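Local coordinates for antifreeze protein (Marinomonas primoryensis, PDB 5JUH) that forms the calcium-binding C-terminal RTX domain of a giant adhesin that binds its Antarctic bacterium to diatoms and ice, probably serving type I secretion, at residues F114-T128 with D186-S198. Numbering follows the deposited sequence.
Sequences FNAAEDALDLTDLLT and DSIKVIYNNEEYS. With CA (calcium ion), chain I; CA (calcium ion), chain G; CA (calcium ion), chain B.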
loop_
_atom_site.group_PDB
_atom_site.type_symbol
_atom_site.label_atom_id
_atom_site.label_comp_id
_atom_site.label_asym_id
_atom_site.label_seq_id
_atom_site.Cartn_x
_atom_site.Cartn_y
_atom_site.Cartn_z
ATOM N N PHE A 114 8.714 -1.988 4.233
ATOM C CA PHE A 114 7.352 -2.508 4.264
ATOM C C PHE A 114 7.439 -4.027 4.526
ATOM O O PHE A 114 7.990 -4.735 3.694
ATOM C CB PHE A 114 6.662 -2.257 2.937
ATOM C CG PHE A 114 5.203 -2.680 2.912
ATOM C CD1 PHE A 114 4.298 -1.870 3.526
ATOM C CD2 PHE A 114 4.766 -3.855 2.332
ATOM C CE1 PHE A 114 2.999 -2.184 3.572
ATOM C CE2 PHE A 114 3.391 -4.219 2.328
ATOM C CZ PHE A 114 2.557 -3.371 2.980
ATOM N N ASN A 115 6.734 -4.470 5.550
ATOM C CA ASN A 115 6.654 -5.893 5.889
ATOM C C ASN A 115 5.225 -6.295 5.622
ATOM O O ASN A 115 4.320 -6.004 6.407
ATOM C CB ASN A 115 7.054 -6.103 7.329
ATOM C CG ASN A 115 6.968 -7.532 7.760
ATOM O OD1 ASN A 115 6.484 -8.403 7.039
ATOM N ND2 ASN A 115 7.349 -7.803 8.976
ATOM N N ALA A 116 5.016 -7.143 4.621
ATOM C CA ALA A 116 3.671 -7.470 4.150
ATOM C C ALA A 116 2.897 -8.291 5.217
ATOM O O ALA A 116 1.645 -8.377 5.116
ATOM C CB ALA A 116 3.639 -8.246 2.823
ATOM N N ALA A 117 3.598 -9.011 6.099
ATOM C CA ALA A 117 2.893 -9.755 7.139
ATOM C C ALA A 117 2.385 -8.889 8.280
ATOM O O ALA A 117 1.556 -9.367 9.072
ATOM C CB ALA A 117 3.869 -10.718 7.783
ATOM N N GLU A 118 2.706 -7.586 8.265
ATOM C CA GLU A 118 2.391 -6.746 9.465
ATOM C C GLU A 118 1.819 -5.351 9.034
ATOM O O GLU A 118 0.783 -4.927 9.493
ATOM C CB GLU A 118 3.649 -6.531 10.400
ATOM C CG GLU A 118 3.998 -7.812 11.066
ATOM C CD GLU A 118 5.183 -7.772 11.967
ATOM O OE1 GLU A 118 5.295 -6.810 12.706
ATOM O OE2 GLU A 118 5.977 -8.793 11.890
ATOM N N ASP A 119 2.528 -4.680 8.134
ATOM C CA ASP A 119 2.199 -3.345 7.732
ATOM C C ASP A 119 1.058 -3.335 6.697
ATOM O O ASP A 119 0.645 -4.351 6.172
ATOM C CB ASP A 119 3.468 -2.725 7.127
ATOM C CG ASP A 119 4.612 -2.618 8.083
ATOM O OD1 ASP A 119 4.520 -2.401 9.316
ATOM O OD2 ASP A 119 5.771 -2.681 7.548
ATOM N N ALA A 120 0.588 -2.102 6.376
ATOM C CA ALA A 120 -0.503 -1.930 5.414
ATOM C C ALA A 120 -0.334 -0.638 4.670
ATOM O O ALA A 120 0.365 0.211 5.104
ATOM C CB ALA A 120 -1.840 -1.897 6.155
ATOM N N LEU A 121 -0.944 -0.535 3.511
ATOM C CA LEU A 121 -0.915 0.658 2.710
ATOM C C LEU A 121 -2.325 1.245 2.582
ATOM O O LEU A 121 -3.256 0.567 2.183
ATOM C CB LEU A 121 -0.477 0.305 1.307
ATOM C CG LEU A 121 0.882 -0.418 1.144
ATOM C CD1 LEU A 121 1.147 -0.763 -0.297
ATOM C CD2 LEU A 121 2.002 0.508 1.640
ATOM N N ASP A 122 -2.460 2.513 2.932
ATOM C CA ASP A 122 -3.726 3.227 2.699
ATOM C C ASP A 122 -3.657 3.854 1.305
ATOM O O ASP A 122 -2.919 4.836 1.127
ATOM C CB ASP A 122 -4.011 4.227 3.824
ATOM C CG ASP A 122 -5.371 4.930 3.656
ATOM O OD1 ASP A 122 -5.849 5.011 2.503
ATOM O OD2 ASP A 122 -5.944 5.335 4.698
ATOM N N LEU A 123 -4.410 3.277 0.410
ATOM C CA LEU A 123 -4.346 3.712 -0.961
ATOM C C LEU A 123 -5.571 4.496 -1.412
ATOM O O LEU A 123 -5.748 4.645 -2.537
ATOM C CB LEU A 123 -4.223 2.461 -1.921
ATOM C CG LEU A 123 -2.924 1.662 -1.624
ATOM C CD1 LEU A 123 -2.862 0.521 -2.644
ATOM C CD2 LEU A 123 -1.642 2.524 -1.754
ATOM N N THR A 124 -6.357 4.912 -0.453
ATOM C CA THR A 124 -7.599 5.663 -0.793
ATOM C C THR A 124 -7.388 6.805 -1.762
ATOM O O THR A 124 -8.109 6.923 -2.674
ATOM C CB THR A 124 -8.251 6.204 0.502
ATOM O OG1 THR A 124 -8.479 5.145 1.426
ATOM C CG2 THR A 124 -9.602 6.880 0.185
ATOM N N ASP A 125 -6.320 7.559 -1.537
ATOM C CA ASP A 125 -6.101 8.706 -2.431
ATOM C C ASP A 125 -5.745 8.336 -3.865
ATOM O O ASP A 125 -6.019 9.041 -4.763
ATOM C CB ASP A 125 -4.968 9.581 -1.846
ATOM C CG ASP A 125 -4.915 10.973 -2.482
ATOM O OD1 ASP A 125 -5.897 11.636 -2.417
ATOM O OD2 ASP A 125 -3.906 11.284 -2.982
ATOM N N LEU A 126 -5.179 7.185 -4.069
ATOM C CA LEU A 126 -4.878 6.726 -5.408
ATOM C C LEU A 126 -6.061 6.123 -6.134
ATOM O O LEU A 126 -6.036 5.995 -7.307
ATOM C CB LEU A 126 -3.744 5.637 -5.308
ATOM C CG LEU A 126 -2.490 6.445 -4.957
ATOM C CD1 LEU A 126 -1.978 6.416 -3.594
ATOM C CD2 LEU A 126 -1.478 6.245 -5.986
ATOM N N LEU A 127 -7.026 5.647 -5.382
ATOM C CA LEU A 127 -8.120 4.869 -5.882
ATOM C C LEU A 127 -9.405 5.670 -6.118
ATOM O O LEU A 127 -10.177 5.365 -6.994
ATOM C CB LEU A 127 -8.364 3.702 -4.959
ATOM C CG LEU A 127 -7.261 2.647 -5.014
ATOM C CD1 LEU A 127 -7.336 1.785 -3.801
ATOM C CD2 LEU A 127 -7.347 1.798 -6.322
ATOM N N THR A 128 -9.585 6.684 -5.299
ATOM C CA THR A 128 -10.865 7.452 -5.314
ATOM C C THR A 128 -11.149 8.195 -6.604
ATOM O O THR A 128 -12.326 8.221 -7.009
ATOM C CB THR A 128 -11.000 8.404 -4.116
ATOM O OG1 THR A 128 -9.951 9.353 -4.141
ATOM C CG2 THR A 128 -10.926 7.640 -2.829
ATOM N N ASP A 186 0.897 -15.097 -1.271
ATOM C CA ASP A 186 1.100 -13.920 -0.393
ATOM C C ASP A 186 0.141 -12.810 -0.769
ATOM O O ASP A 186 -0.447 -12.737 -1.878
ATOM C CB ASP A 186 2.555 -13.453 -0.524
ATOM C CG ASP A 186 3.578 -14.440 0.155
ATOM O OD1 ASP A 186 3.526 -14.687 1.335
ATOM O OD2 ASP A 186 4.430 -14.944 -0.618
ATOM N N SER A 187 -0.041 -11.930 0.215
ATOM C CA SER A 187 -0.911 -10.777 -0.004
ATOM C C SER A 187 -0.439 -9.594 0.789
ATOM O O SER A 187 0.395 -9.689 1.709
ATOM C CB SER A 187 -2.383 -11.118 0.402
ATOM O OG SER A 187 -2.392 -11.473 1.800
ATOM N N ILE A 188 -0.993 -8.443 0.422
ATOM C CA ILE A 188 -0.740 -7.206 1.199
ATOM C C ILE A 188 -2.049 -6.691 1.733
ATOM O O ILE A 188 -3.121 -6.903 1.104
ATOM C CB ILE A 188 -0.024 -6.104 0.397
ATOM C CG1 ILE A 188 -0.817 -5.592 -0.698
ATOM C CG2 ILE A 188 1.388 -6.518 0.044
ATOM C CD1 ILE A 188 -0.376 -4.188 -1.089
ATOM N N LYS A 189 -1.951 -5.973 2.834
ATOM C CA LYS A 189 -3.090 -5.315 3.442
ATOM C C LYS A 189 -3.262 -3.894 2.811
ATOM O O LYS A 189 -2.316 -3.101 2.862
ATOM C CB LYS A 189 -2.923 -5.254 4.913
ATOM C CG LYS A 189 -2.890 -6.637 5.525
ATOM C CD LYS A 189 -2.967 -6.665 7.029
ATOM C CE LYS A 189 -1.720 -6.092 7.631
ATOM N NZ LYS A 189 -1.642 -6.425 9.132
ATOM N N VAL A 190 -4.422 -3.623 2.228
ATOM C CA VAL A 190 -4.718 -2.379 1.557
ATOM C C VAL A 190 -5.935 -1.786 2.244
ATOM O O VAL A 190 -6.949 -2.497 2.469
ATOM C CB VAL A 190 -5.042 -2.596 0.091
ATOM C CG1 VAL A 190 -5.566 -1.358 -0.559
ATOM C CG2 VAL A 190 -3.876 -3.198 -0.622
ATOM N N ILE A 191 -5.806 -0.513 2.625
ATOM C CA ILE A 191 -6.892 0.247 3.269
ATOM C C ILE A 191 -7.539 1.185 2.216
ATOM O O ILE A 191 -6.866 1.842 1.456
ATOM C CB ILE A 191 -6.383 1.027 4.465
ATOM C CG1 ILE A 191 -5.955 -0.006 5.569
ATOM C CG2 ILE A 191 -7.459 1.927 5.011
ATOM C CD1 ILE A 191 -5.015 0.595 6.548
ATOM N N TYR A 192 -8.860 1.110 2.140
ATOM C CA TYR A 192 -9.643 1.989 1.299
ATOM C C TYR A 192 -10.828 2.465 2.176
ATOM O O TYR A 192 -11.575 1.678 2.735
ATOM C CB TYR A 192 -10.184 1.240 0.096
ATOM C CG TYR A 192 -11.041 2.071 -0.854
ATOM C CD1 TYR A 192 -10.458 2.921 -1.711
ATOM C CD2 TYR A 192 -12.432 2.069 -0.836
ATOM C CE1 TYR A 192 -11.207 3.707 -2.557
ATOM C CE2 TYR A 192 -13.138 2.830 -1.664
ATOM C CZ TYR A 192 -12.521 3.655 -2.522
ATOM O OH TYR A 192 -13.273 4.439 -3.466
ATOM N N ASN A 193 -10.896 3.790 2.339
ATOM C CA ASN A 193 -11.972 4.368 3.201
ATOM C C ASN A 193 -12.028 3.716 4.598
ATOM O O ASN A 193 -13.080 3.394 5.084
ATOM C CB ASN A 193 -13.294 4.287 2.472
ATOM C CG ASN A 193 -13.420 5.279 1.353
ATOM O OD1 ASN A 193 -12.774 6.293 1.295
ATOM N ND2 ASN A 193 -14.421 5.040 0.532
ATOM N N ASN A 194 -10.859 3.645 5.269
ATOM C CA ASN A 194 -10.760 3.177 6.621
ATOM C C ASN A 194 -11.173 1.764 6.902
ATOM O O ASN A 194 -11.400 1.399 8.028
ATOM C CB ASN A 194 -11.425 4.124 7.640
ATOM C CG ASN A 194 -11.028 5.542 7.392
ATOM O OD1 ASN A 194 -11.832 6.371 7.037
ATOM N ND2 ASN A 194 -9.822 5.809 7.571
ATOM N N GLU A 195 -11.197 0.932 5.900
ATOM C CA GLU A 195 -11.453 -0.506 6.064
ATOM C C GLU A 195 -10.333 -1.244 5.268
ATOM O O GLU A 195 -9.800 -0.745 4.312
ATOM C CB GLU A 195 -12.844 -0.868 5.529
ATOM C CG GLU A 195 -13.897 -0.357 6.615
ATOM C CD GLU A 195 -15.356 -0.573 6.398
ATOM O OE1 GLU A 195 -16.261 -0.646 7.392
ATOM O OE2 GLU A 195 -15.571 -0.535 5.162
ATOM N N GLU A 196 -10.011 -2.433 5.778
ATOM C CA GLU A 196 -8.822 -3.149 5.315
ATOM C C GLU A 196 -9.204 -4.414 4.524
ATOM O O GLU A 196 -10.114 -5.176 4.891
ATOM C CB GLU A 196 -7.956 -3.461 6.517
ATOM C CG GLU A 196 -6.599 -4.003 6.077
ATOM C CD GLU A 196 -5.645 -4.012 7.236
ATOM O OE1 GLU A 196 -5.653 -4.875 8.103
ATOM O OE2 GLU A 196 -4.826 -3.043 7.221
ATOM N N TYR A 197 -8.379 -4.648 3.507
ATOM C CA TYR A 197 -8.524 -5.748 2.577
ATOM C C TYR A 197 -7.240 -6.432 2.253
ATOM O O TYR A 197 -6.246 -5.780 2.321
ATOM C CB TYR A 197 -9.087 -5.176 1.230
ATOM C CG TYR A 197 -10.410 -4.452 1.441
ATOM C CD1 TYR A 197 -10.424 -3.097 1.868
ATOM C CD2 TYR A 197 -11.608 -5.059 1.234
ATOM C CE1 TYR A 197 -11.592 -2.436 2.094
ATOM C CE2 TYR A 197 -12.794 -4.411 1.434
ATOM C CZ TYR A 197 -12.804 -3.112 1.910
ATOM O OH TYR A 197 -13.980 -2.478 2.094
ATOM N N SER A 198 -7.256 -7.775 2.033
ATOM C CA SER A 198 -6.057 -8.509 1.709
ATOM C C SER A 198 -6.041 -8.796 0.222
ATOM O O SER A 198 -6.934 -9.459 -0.258
ATOM C CB SER A 198 -6.006 -9.818 2.509
ATOM O OG SER A 198 -5.561 -9.461 3.807
HETATM CA CA CA I . 7.677 -7.634 13.184
HETATM CA CA CA G . 6.342 -2.125 10.808
HETATM CA CA CA B . 5.169 -16.467 1.109
HETATM O O HOH W 1 0.567 -6.079 4.065
HETATM O O HOH W 2 -1.253 -9.150 8.930
HETATM O O HOH W 3 7.494 -1.199 8.942
HETATM O O HOH W 4 -8.671 5.403 4.461
HETATM O O HOH W 5 3.837 -17.844 -0.415
HETATM O O HOH W 6 7.310 -4.280 10.527
HETATM O O HOH W 7 9.083 -8.739 11.654
#
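L121 and V190 pair as parallel neighbours where strand 120-122 joins strand 187-192, their segment axes 25° apart. L121 N donates to K189 O, L121 O accepts from I191 N at 2.8 Å, and L123 N closes the run on I191 O.

The tight side is apolar. I188 puts CD1 against L121 CD1 (3.8 Å), while its CG2 reaches the F114 ring at its edge, CE2, and A116 CB. The L123 and V190 side chains cross at about a right angle, L123 CD1 on V190 CG1. Y192, with CG anti to its backbone N (chi1 179°), brings its ring to L127, Y192 CE1 lying 3.7 Å from L127 CB; the tyrosine hydroxyl is hydrogen-bonded to P134.

The other sheet face, bearing A120, D122, K189 and I191, is more polar and wetter. K189 lays its CB on A120 CB, and the bend at chi3 (-68°) carries NZ to E118 O, donating at 2.9 Å from above that carbonyl's plane; waters link NZ to A117 O, and K189 N to A116 O and D119 O. D122 OD1 takes both T124 N, in an Asx turn, and T124 OG1. That hydroxyl oxygen accepts N193 N at 2.9 Å, tying the helix start to the type I' hairpin turn.

E118 and D119, their CB atoms pointing away from 186-198, bind separate calcium ions, E118 with E92, D119 with D95. Strand 187-192 extends the parallel row 76-78, 96-98, 120-122, consistent with an RTX beta-roll, with antiparallel 195-200 at its edge; V158 of strand 157-160 packs against L121 and I188, and L147 of helix 140-150 against L127.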